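Local structure of putative NADH-flavin reductase (Lactobacillus casei ATCC 334, 3H2S) at residues Glu160-Gly165 with Ser185-Gly190; Ser169-Lys174 with Val211-Asp216; Ile154-Ser159 with Gly190-Ala195. The protein binds NADPH through a Rossmann-type fold and is probably an NAD(P)H-dependent oxidoreductase, possibly one that reduces flavins. One frame throughout, in Å; residues are numbered along the deposited sequence.

Contact 1 (Glu160-Gly165 with Ser185-Gly190); sequences EAFPSG and SHITTG. With NDP (NADPH dihydro-nicotinamide-adenine-dinucleotide phosphate), chain C.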
loop_
_atom_site.group_PDB
_atom_site.type_symbol
_atom_site.label_atom_id
_atom_site.label_comp_id
_atom_site.label_asym_id
_atom_site.label_seq_id
_atom_site.Cartn_x
_atom_site.Cartn_y
_atom_site.Cartn_z
ATOM N N GLU A 160 4.922 11.269 -22.392
ATOM C CA GLU A 160 4.428 10.059 -23.034
ATOM C C GLU A 160 5.571 9.145 -23.487
ATOM O O GLU A 160 5.461 7.911 -23.419
ATOM C CB GLU A 160 3.549 10.440 -24.223
ATOM C CG GLU A 160 3.572 9.455 -25.375
ATOM C CD GLU A 160 2.230 9.350 -26.069
ATOM O OE1 GLU A 160 1.241 9.901 -25.534
ATOM O OE2 GLU A 160 2.158 8.694 -27.134
ATOM N N ALA A 161 6.667 9.745 -23.944
ATOM C CA ALA A 161 7.810 8.964 -24.418
ATOM C C ALA A 161 8.998 9.112 -23.477
ATOM O O ALA A 161 9.383 10.224 -23.133
ATOM C CB ALA A 161 8.194 9.370 -25.847
ATOM N N PHE A 162 9.607 7.985 -23.107
ATOM C CA PHE A 162 10.716 7.989 -22.142
ATOM C C PHE A 162 11.976 7.303 -22.729
ATOM O O PHE A 162 12.474 6.307 -22.188
ATOM C CB PHE A 162 10.250 7.290 -20.852
ATOM C CG PHE A 162 11.144 7.515 -19.664
ATOM C CD1 PHE A 162 12.141 8.480 -19.682
ATOM C CD2 PHE A 162 10.967 6.755 -18.509
ATOM C CE1 PHE A 162 12.930 8.700 -18.560
ATOM C CE2 PHE A 162 11.753 6.954 -17.393
ATOM C CZ PHE A 162 12.754 7.919 -17.425
ATOM N N PRO A 163 12.509 7.853 -23.829
ATOM C CA PRO A 163 13.649 7.250 -24.518
ATOM C C PRO A 163 14.954 7.379 -23.723
ATOM O O PRO A 163 15.112 8.293 -22.906
ATOM C CB PRO A 163 13.747 8.082 -25.808
ATOM C CG PRO A 163 13.151 9.401 -25.436
ATOM C CD PRO A 163 12.021 9.058 -24.527
ATOM N N SER A 164 15.903 6.493 -23.997
ATOM C CA SER A 164 17.243 6.634 -23.442
ATOM C C SER A 164 17.945 7.792 -24.124
ATOM O O SER A 164 17.725 8.040 -25.304
ATOM C CB SER A 164 18.043 5.348 -23.659
ATOM O OG SER A 164 19.426 5.588 -23.474
ATOM N N GLY A 165 18.659 8.602 -23.351
ATOM C CA GLY A 165 19.426 9.690 -23.946
ATOM C C GLY A 165 20.130 10.543 -22.910
ATOM O O GLY A 165 19.745 10.539 -21.750
ATOM N N SER A 185 5.763 14.610 -27.079
ATOM C CA SER A 185 5.846 14.605 -25.632
ATOM C C SER A 185 6.873 13.558 -25.202
ATOM O O SER A 185 6.619 12.362 -25.305
ATOM C CB SER A 185 4.463 14.295 -25.052
ATOM O OG SER A 185 4.534 14.103 -23.658
ATOM N N HIS A 186 8.074 14.010 -24.839
ATOM C CA HIS A 186 9.155 13.080 -24.529
ATOM C C HIS A 186 10.115 13.636 -23.491
ATOM O O HIS A 186 10.255 14.854 -23.343
ATOM C CB HIS A 186 9.920 12.675 -25.800
ATOM C CG HIS A 186 10.333 13.836 -26.655
ATOM N ND1 HIS A 186 11.421 14.624 -26.360
ATOM C CD2 HIS A 186 9.748 14.396 -27.742
ATOM C CE1 HIS A 186 11.547 15.561 -27.282
ATOM N NE2 HIS A 186 10.532 15.457 -28.122
ATOM N N ILE A 187 10.721 12.725 -22.736
ATOM C CA ILE A 187 11.774 13.054 -21.791
ATOM C C ILE A 187 12.822 11.945 -21.842
ATOM O O ILE A 187 12.472 10.770 -21.867
ATOM C CB ILE A 187 11.215 13.175 -20.349
ATOM C CG1 ILE A 187 12.341 13.503 -19.357
ATOM C CG2 ILE A 187 10.559 11.864 -19.922
ATOM C CD1 ILE A 187 12.588 14.973 -19.163
ATOM N N THR A 188 14.094 12.323 -21.955
ATOM C CA THR A 188 15.176 11.346 -21.924
ATOM C C THR A 188 15.465 10.853 -20.511
ATOM O O THR A 188 15.181 11.542 -19.522
ATOM C CB THR A 188 16.479 11.892 -22.562
ATOM O OG1 THR A 188 16.975 13.003 -21.782
ATOM C CG2 THR A 188 16.212 12.358 -23.997
ATOM N N THR A 189 16.064 9.669 -20.421
ATOM C CA THR A 189 16.545 9.172 -19.141
ATOM C C THR A 189 17.511 10.165 -18.482
ATOM O O THR A 189 17.491 10.340 -17.268
ATOM C CB THR A 189 17.214 7.781 -19.285
ATOM O OG1 THR A 189 18.192 7.833 -20.319
ATOM C CG2 THR A 189 16.183 6.730 -19.655
ATOM N N GLY A 190 18.341 10.832 -19.285
ATOM C CA GLY A 190 19.271 11.827 -18.748
ATOM C C GLY A 190 18.563 13.016 -18.118
ATOM O O GLY A 190 18.909 13.446 -17.016
HETATM P PA NDP C . 13.715 -0.668 -16.657
HETATM O O1A NDP C . 12.793 -1.682 -17.393
HETATM O O2A NDP C . 14.951 -0.206 -17.348
HETATM O O5B NDP C . 14.059 -1.698 -15.356
HETATM C C5B NDP C . 13.792 -0.989 -14.119
HETATM C C4B NDP C . 14.482 -1.731 -12.910
HETATM O O4B NDP C . 13.553 -2.651 -12.372
HETATM C C3B NDP C . 15.710 -2.600 -13.346
HETATM O O3B NDP C . 16.772 -2.190 -12.544
HETATM C C2B NDP C . 15.233 -4.064 -12.977
HETATM O O2B NDP C . 16.212 -4.964 -12.592
HETATM C C1B NDP C . 14.265 -3.711 -11.806
HETATM N N9A NDP C . 13.301 -4.801 -11.583
HETATM C C8A NDP C . 12.293 -5.177 -12.508
HETATM N N7A NDP C . 11.523 -6.173 -12.063
HETATM C C5A NDP C . 12.026 -6.447 -10.774
HETATM C C6A NDP C . 11.591 -7.382 -9.818
HETATM N N6A NDP C . 10.558 -8.212 -10.138
HETATM N N1A NDP C . 12.408 -7.639 -8.734
HETATM C C2A NDP C . 13.413 -6.743 -8.501
HETATM N N3A NDP C . 13.804 -5.670 -9.253
HETATM C C4A NDP C . 13.123 -5.602 -10.448
HETATM O O3 NDP C . 12.690 0.527 -16.546
HETATM P PN NDP C . 12.584 2.100 -16.931
HETATM O O1N NDP C . 13.874 2.799 -16.463
HETATM O O2N NDP C . 12.424 2.085 -18.420
HETATM O O5D NDP C . 11.349 2.820 -16.141
HETATM C C5D NDP C . 11.525 3.461 -14.874
HETATM C C4D NDP C . 10.164 4.056 -14.473
HETATM O O4D NDP C . 9.729 4.806 -15.594
HETATM C C3D NDP C . 9.021 3.066 -14.100
HETATM O O3D NDP C . 8.221 3.612 -13.116
HETATM C C2D NDP C . 8.294 2.925 -15.486
HETATM O O2D NDP C . 6.933 2.615 -15.321
HETATM C C1D NDP C . 8.423 4.421 -15.949
HETATM N N1N NDP C . 8.082 4.570 -17.362
HETATM C C2N NDP C . 6.873 5.332 -17.654
HETATM C C3N NDP C . 6.415 5.268 -19.112
HETATM C C7N NDP C . 5.517 6.453 -19.423
HETATM O O7N NDP C . 4.685 6.816 -18.604
HETATM N N7N NDP C . 5.547 6.996 -20.699
HETATM C C4N NDP C . 7.432 4.972 -20.194
HETATM C C5N NDP C . 8.469 3.946 -19.811
HETATM C C6N NDP C . 8.839 3.817 -18.350
HETATM P P2B NDP C . 17.151 -5.691 -13.708
HETATM O O1X NDP C . 18.133 -4.625 -14.315
HETATM O O2X NDP C . 18.102 -6.659 -12.911
HETATM O O3X NDP C . 16.354 -6.361 -14.774
HETATM O O HOH W 1 20.960 8.078 -19.925
#
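Phe162 packs flank to flank with Ile187, both side chains heading the same way, with Phe162 CD1 3.7 Å from Ile187 CG2. The CD1-CE1 edge of the ring meets two backbone carbonyls near its plane: Ile187 O is 3.2 Å from Phe162 CD1, and Thr188 O faces CE1. With CG anti to the backbone N (chi1 -165°), the ring reaches the cofactor through CE2, 3.5 Å from NADPH O4D, while Phe162 CB packs on nicotinamide C4N. Glu160 O approaches the carboxamide, 2.9 Å from NADPH N7N. In this Rossmann-type domain, the loop following strand 153-158 thus lines the nicotinamide end of the pocket, and residues 185-190 back it. Ala161 and His186 form a single backbone bridge, Ile187 N donating to Ala161 O at 2.9 Å and Ala161 N to Ser185 O; beside it Glu160 N donates to Ser185 OG at 3.1 Å. Farther on, Thr189 N binds Pro163 O, and Thr189 OG1 accepts a hydrogen bond from Gly165 N at 3.2 Å, fairly straight (164°). Gly190 N closes on Gly165 O, while Thr188, the N-cap of helix 189-201, binds Asn191 N through OG1. Beyond this, Ser185 OG also bonds Leu178 O, the His186 ring is held between Asp214 and Asp182, and Arg11 NH2 grips Phe162 O.

Contact 2 (Ser169-Lys174 with Val211-Asp216); sequences SYVAGK and VVRDAD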
loop_
_atom_site.group_PDB
_atom_site.type_symbol
_atom_site.label_atom_id
_atom_site.label_comp_id
_atom_site.label_asym_id
_atom_site.label_seq_id
_atom_site.Cartn_x
_atom_site.Cartn_y
_atom_site.Cartn_z
ATOM N N SER A 169 18.255 19.795 -21.081
ATOM C CA SER A 169 17.513 20.569 -20.075
ATOM C C SER A 169 16.099 20.007 -20.054
ATOM O O SER A 169 15.658 19.408 -21.040
ATOM C CB SER A 169 17.437 22.062 -20.453
ATOM O OG SER A 169 18.690 22.696 -20.335
ATOM N N TYR A 170 15.357 20.285 -18.984
ATOM C CA TYR A 170 13.955 19.882 -18.926
ATOM C C TYR A 170 13.014 21.035 -18.590
ATOM O O TYR A 170 13.439 22.100 -18.099
ATOM C CB TYR A 170 13.747 18.692 -17.977
ATOM C CG TYR A 170 13.915 19.043 -16.519
ATOM C CD1 TYR A 170 12.879 19.641 -15.797
ATOM C CD2 TYR A 170 15.139 18.876 -15.889
ATOM C CE1 TYR A 170 13.060 20.034 -14.481
ATOM C CE2 TYR A 170 15.343 19.316 -14.592
ATOM C CZ TYR A 170 14.301 19.887 -13.892
ATOM O OH TYR A 170 14.481 20.250 -12.574
ATOM N N VAL A 171 11.758 20.864 -18.983
ATOM C CA VAL A 171 10.677 21.766 -18.580
ATOM C C VAL A 171 9.703 21.013 -17.676
ATOM O O VAL A 171 9.408 19.846 -17.912
ATOM C CB VAL A 171 9.912 22.291 -19.803
ATOM C CG1 VAL A 171 8.719 23.152 -19.353
ATOM C CG2 VAL A 171 10.842 23.101 -20.707
ATOM N N ALA A 172 9.234 21.658 -16.617
ATOM C CA ALA A 172 8.375 20.966 -15.653
ATOM C C ALA A 172 6.950 21.516 -15.622
ATOM O O ALA A 172 6.722 22.699 -15.867
ATOM C CB ALA A 172 8.993 20.984 -14.264
ATOM N N GLY A 173 5.992 20.640 -15.337
ATOM C CA GLY A 173 4.621 21.051 -15.076
ATOM C C GLY A 173 4.072 20.281 -13.892
ATOM O O GLY A 173 4.833 19.785 -13.054
ATOM N N LYS A 174 2.749 20.227 -13.789
ATOM C CA LYS A 174 2.093 19.666 -12.611
ATOM C C LYS A 174 1.399 18.357 -12.983
ATOM O O LYS A 174 2.004 17.296 -12.880
ATOM C CB LYS A 174 1.091 20.665 -12.016
ATOM C CG LYS A 174 1.717 21.968 -11.554
ATOM C CD LYS A 174 0.957 23.175 -12.085
ATOM C CE LYS A 174 1.834 24.426 -12.078
ATOM N NZ LYS A 174 1.015 25.673 -12.092
ATOM N N VAL A 211 5.386 16.742 -13.677
ATOM C CA VAL A 211 5.660 16.024 -14.923
ATOM C C VAL A 211 6.801 16.773 -15.593
ATOM O O VAL A 211 6.874 17.997 -15.497
ATOM C CB VAL A 211 4.440 16.027 -15.863
ATOM C CG1 VAL A 211 3.894 17.450 -16.060
ATOM C CG2 VAL A 211 4.776 15.389 -17.206
ATOM N N VAL A 212 7.649 16.054 -16.318
ATOM C CA VAL A 212 8.777 16.708 -16.989
ATOM C C VAL A 212 8.890 16.308 -18.454
ATOM O O VAL A 212 8.597 15.171 -18.811
ATOM C CB VAL A 212 10.110 16.445 -16.251
ATOM C CG1 VAL A 212 10.115 17.180 -14.926
ATOM C CG2 VAL A 212 10.321 14.959 -16.020
ATOM N N ARG A 213 9.296 17.255 -19.300
ATOM C CA ARG A 213 9.619 16.941 -20.688
ATOM C C ARG A 213 10.984 17.524 -21.051
ATOM O O ARG A 213 11.493 18.422 -20.363
ATOM C CB ARG A 213 8.546 17.493 -21.633
ATOM C CG ARG A 213 8.546 19.023 -21.751
ATOM C CD ARG A 213 7.675 19.466 -22.919
ATOM N NE ARG A 213 7.447 20.909 -22.945
ATOM C CZ ARG A 213 8.231 21.789 -23.570
ATOM N NH1 ARG A 213 9.381 21.406 -24.112
ATOM N NH2 ARG A 213 7.899 23.076 -23.586
ATOM N N ASP A 214 11.545 17.050 -22.163
ATOM C CA ASP A 214 12.767 17.629 -22.700
ATOM C C ASP A 214 12.497 19.078 -23.082
ATOM O O ASP A 214 11.468 19.382 -23.691
ATOM C CB ASP A 214 13.231 16.868 -23.944
ATOM C CG ASP A 214 13.685 15.456 -23.640
ATOM O OD1 ASP A 214 14.183 15.210 -22.512
ATOM O OD2 ASP A 214 13.602 14.606 -24.560
ATOM N N ALA A 215 13.480 19.939 -22.844
ATOM C CA ALA A 215 13.393 21.342 -23.276
ATOM C C ALA A 215 13.693 21.456 -24.761
ATOM O O ALA A 215 14.133 20.491 -25.391
ATOM C CB ALA A 215 14.351 22.209 -22.479
ATOM N N ASP A 216 13.451 22.644 -25.309
ATOM C CA ASP A 216 13.619 22.901 -26.734
ATOM C C ASP A 216 14.754 23.902 -26.951
ATOM O O ASP A 216 15.811 23.827 -26.318
ATOM C CB ASP A 216 12.315 23.440 -27.322
#
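Val171 and Arg213 form the middle of a two-stranded antiparallel pairing, held by two backbone bonds: Val171 N to Arg213 O at 2.8 Å and Arg213 N to Val171 O at 2.9 Å. Gly173 N adds a comparably short, nearly straight bond to Val211 O (168°). Between these hydrogen-bonded pairs, Ala172 and Val212 form a non-hydrogen-bonded pair. Their side chains lie on the same side of the sheet, the valine buried and the alanine exposed; Val212 CG1 is 3.8 Å from Tyr170 CD1 and 4.0 Å from Ala172 CB, and the tyrosine side chain crosses the valine obliquely. The opposite face carries Val171 and Arg213, both partly exposed, and the buried Val211. There the arginine chain runs extended from CG to NE, and its guanidinium turns one face to the valine, Val171 CG2 sitting 3.9 Å above that plane and displaced from the middle of the group. NH1 is steadied by Asp214 O within its own segment. The pairing slackens toward the exposed Lys174, where Val211 N reaches Gly173 O at 3.2 Å from well above the carbonyl plane. At the other end, Ala215 N still binds Ser169 O at 2.9 Å, though from above the carbonyl plane, and the CB atoms of Ala215 and the exposed Ser169 meet near the surface. This antiparallel pair ends the otherwise parallel Rossmann-type sheet, strand 170-173 being outermost on this side of the chain's sheet. Strand 209-214 is joined on its other flank to strand 153-158 by backbone bonds between Val212 and Ser157. Helix 189-201 covers the face of Tyr170 and Val212, with Leu194 and Ala195 against the ring, Met192 and Ala195 against the valine, and Asp198 bonded to Tyr170 OH.

Contact 3 (Ile154-Ser159 with Gly190-Ala195); sequences IGISPS and GNMALA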
loop_
_atom_site.group_PDB
_atom_site.type_symbol
_atom_site.label_atom_id
_atom_site.label_comp_id
_atom_site.label_asym_id
_atom_site.label_seq_id
_atom_site.Cartn_x
_atom_site.Cartn_y
_atom_site.Cartn_z
ATOM N N ILE A 154 7.950 12.347 -3.232
ATOM C CA ILE A 154 7.825 13.227 -4.375
ATOM C C ILE A 154 7.515 12.354 -5.597
ATOM O O ILE A 154 8.161 11.332 -5.821
ATOM C CB ILE A 154 9.128 14.008 -4.641
ATOM C CG1 ILE A 154 9.489 14.920 -3.464
ATOM C CG2 ILE A 154 9.011 14.842 -5.926
ATOM C CD1 ILE A 154 10.942 15.397 -3.513
ATOM N N GLY A 155 6.465 12.706 -6.336
ATOM C CA GLY A 155 6.139 11.980 -7.560
ATOM C C GLY A 155 6.560 12.736 -8.806
ATOM O O GLY A 155 6.389 13.961 -8.898
ATOM N N ILE A 156 7.198 12.027 -9.736
ATOM C CA ILE A 156 7.537 12.603 -11.025
ATOM C C ILE A 156 7.095 11.677 -12.157
ATOM O O ILE A 156 7.538 10.517 -12.258
ATOM C CB ILE A 156 9.054 12.865 -11.173
ATOM C CG1 ILE A 156 9.577 13.708 -10.012
ATOM C CG2 ILE A 156 9.339 13.547 -12.509
ATOM C CD1 ILE A 156 11.085 13.945 -10.057
ATOM N N SER A 157 6.215 12.199 -13.006
ATOM C CA SER A 157 5.749 11.449 -14.166
ATOM C C SER A 157 6.582 11.870 -15.362
ATOM O O SER A 157 6.840 13.073 -15.549
ATOM C CB SER A 157 4.269 11.738 -14.443
ATOM O OG SER A 157 3.435 11.074 -13.517
ATOM N N PRO A 158 6.930 10.897 -16.223
ATOM C CA PRO A 158 7.514 11.188 -17.511
ATOM C C PRO A 158 6.465 11.776 -18.447
ATOM O O PRO A 158 5.273 11.606 -18.227
ATOM C CB PRO A 158 7.979 9.810 -18.027
ATOM C CG PRO A 158 7.743 8.827 -16.892
ATOM C CD PRO A 158 6.707 9.448 -16.018
ATOM N N SER A 159 6.916 12.357 -19.545
ATOM C CA SER A 159 6.064 12.577 -20.705
ATOM C C SER A 159 5.715 11.229 -21.333
ATOM O O SER A 159 6.279 10.200 -20.963
ATOM C CB SER A 159 6.807 13.432 -21.724
ATOM O OG SER A 159 7.215 14.651 -21.131
ATOM N N GLY A 190 18.341 10.832 -19.285
ATOM C CA GLY A 190 19.271 11.827 -18.748
ATOM C C GLY A 190 18.563 13.016 -18.118
ATOM O O GLY A 190 18.909 13.446 -17.016
ATOM N N ASN A 191 17.529 13.510 -18.788
ATOM C CA ASN A 191 16.781 14.674 -18.297
ATOM C C ASN A 191 15.873 14.378 -17.105
ATOM O O ASN A 191 15.821 15.160 -16.140
ATOM C CB ASN A 191 15.979 15.311 -19.439
ATOM C CG ASN A 191 16.809 16.273 -20.245
ATOM O OD1 ASN A 191 17.745 16.872 -19.716
ATOM N ND2 ASN A 191 16.569 16.323 -21.556
HETATM N N MSE A 192 15.307 13.173 -17.091
HETATM C CA MSE A 192 14.634 12.677 -15.899
HETATM C C MSE A 192 15.608 12.639 -14.721
HETATM O O MSE A 192 15.248 13.031 -13.608
HETATM C CB MSE A 192 14.026 11.282 -16.147
HETATM C CG MSE A 192 13.434 10.648 -14.898
HETATM SE SE MSE A 192 11.911 11.667 -14.163
HETATM C CE MSE A 192 10.581 11.211 -15.516
ATOM N N ALA A 193 16.835 12.188 -14.967
ATOM C CA ALA A 193 17.846 12.171 -13.912
ATOM C C ALA A 193 18.121 13.587 -13.374
ATOM O O ALA A 193 18.243 13.772 -12.164
ATOM C CB ALA A 193 19.154 11.516 -14.398
ATOM N N LEU A 194 18.257 14.558 -14.275
ATOM C CA LEU A 194 18.410 15.963 -13.871
ATOM C C LEU A 194 17.283 16.376 -12.938
ATOM O O LEU A 194 17.519 17.002 -11.906
ATOM C CB LEU A 194 18.415 16.908 -15.087
ATOM C CG LEU A 194 19.614 16.937 -16.039
ATOM C CD1 LEU A 194 19.486 18.127 -16.997
ATOM C CD2 LEU A 194 20.932 16.994 -15.273
ATOM N N ALA A 195 16.052 16.107 -13.362
ATOM C CA ALA A 195 14.857 16.507 -12.609
ATOM C C ALA A 195 14.806 15.861 -11.224
ATOM O O ALA A 195 14.422 16.484 -10.248
ATOM C CB ALA A 195 13.579 16.172 -13.422
#
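Met192, a selenomethionine in this crystal, runs alongside Ile156 with the opposite heading, its SE 3.6 Å from Ile156 CG2. That methyl branch stands anti to the isoleucine backbone N and is the one turned to the selenium; Ile156 CD1, on the other branch, leads toward the next turn of the helix and comes 4.2 Å from Ala195 O. CG of Met192 is itself anti to the backbone N (chi1 174°), and the chain then bends at chi2 and chi3, bringing its terminal methyl over Pro158. There CE lies 3.7 Å from Pro158 CA and 3.9 Å from Pro158 CB, the methyl touching the proline N as well. No hydrogen bond joins the two segments; van der Waals packing of buried apolar groups carries the contact. Strand 154-158 and helix segment 190-195 run nearly antiparallel (160°), their axes 10.4 Å apart, the spacing and direction of a helix laid on a sheet in an alpha/beta fold. Pro158 and the neighbouring Ser159 also touch NADPH, which places the packing directly behind the cofactor pocket. Strand 153-158 lies between strands 99-103 and 209-214, and Ile156 also meets Val101 on one and Ile210 and Val212 on the other. Helix 189-201 covers this face, while its Ala193 and Leu194 turn to helix 11-22.

From the N terminus, the chain lays down the parallel strands and helices of the Rossmann-type core up to strand 153-158, where contact 3 opens. Contact 1 begins in the loop just after it and closes at residues 185-190, so its loop is nested inside that of contact 3, which closes directly afterwards; the two share Gly190 and helix 189-201. Contact 2 starts within both loops, at strand 170-173, but closes only at 211-216, and therefore crosses both. Asp214 joins contact 2 to the other two, through His186 and Thr188 of contact 1 and Asn191 of contact 3. Together they tie the antiparallel sheet edge, the covering helix and the nicotinamide-side loop to one another.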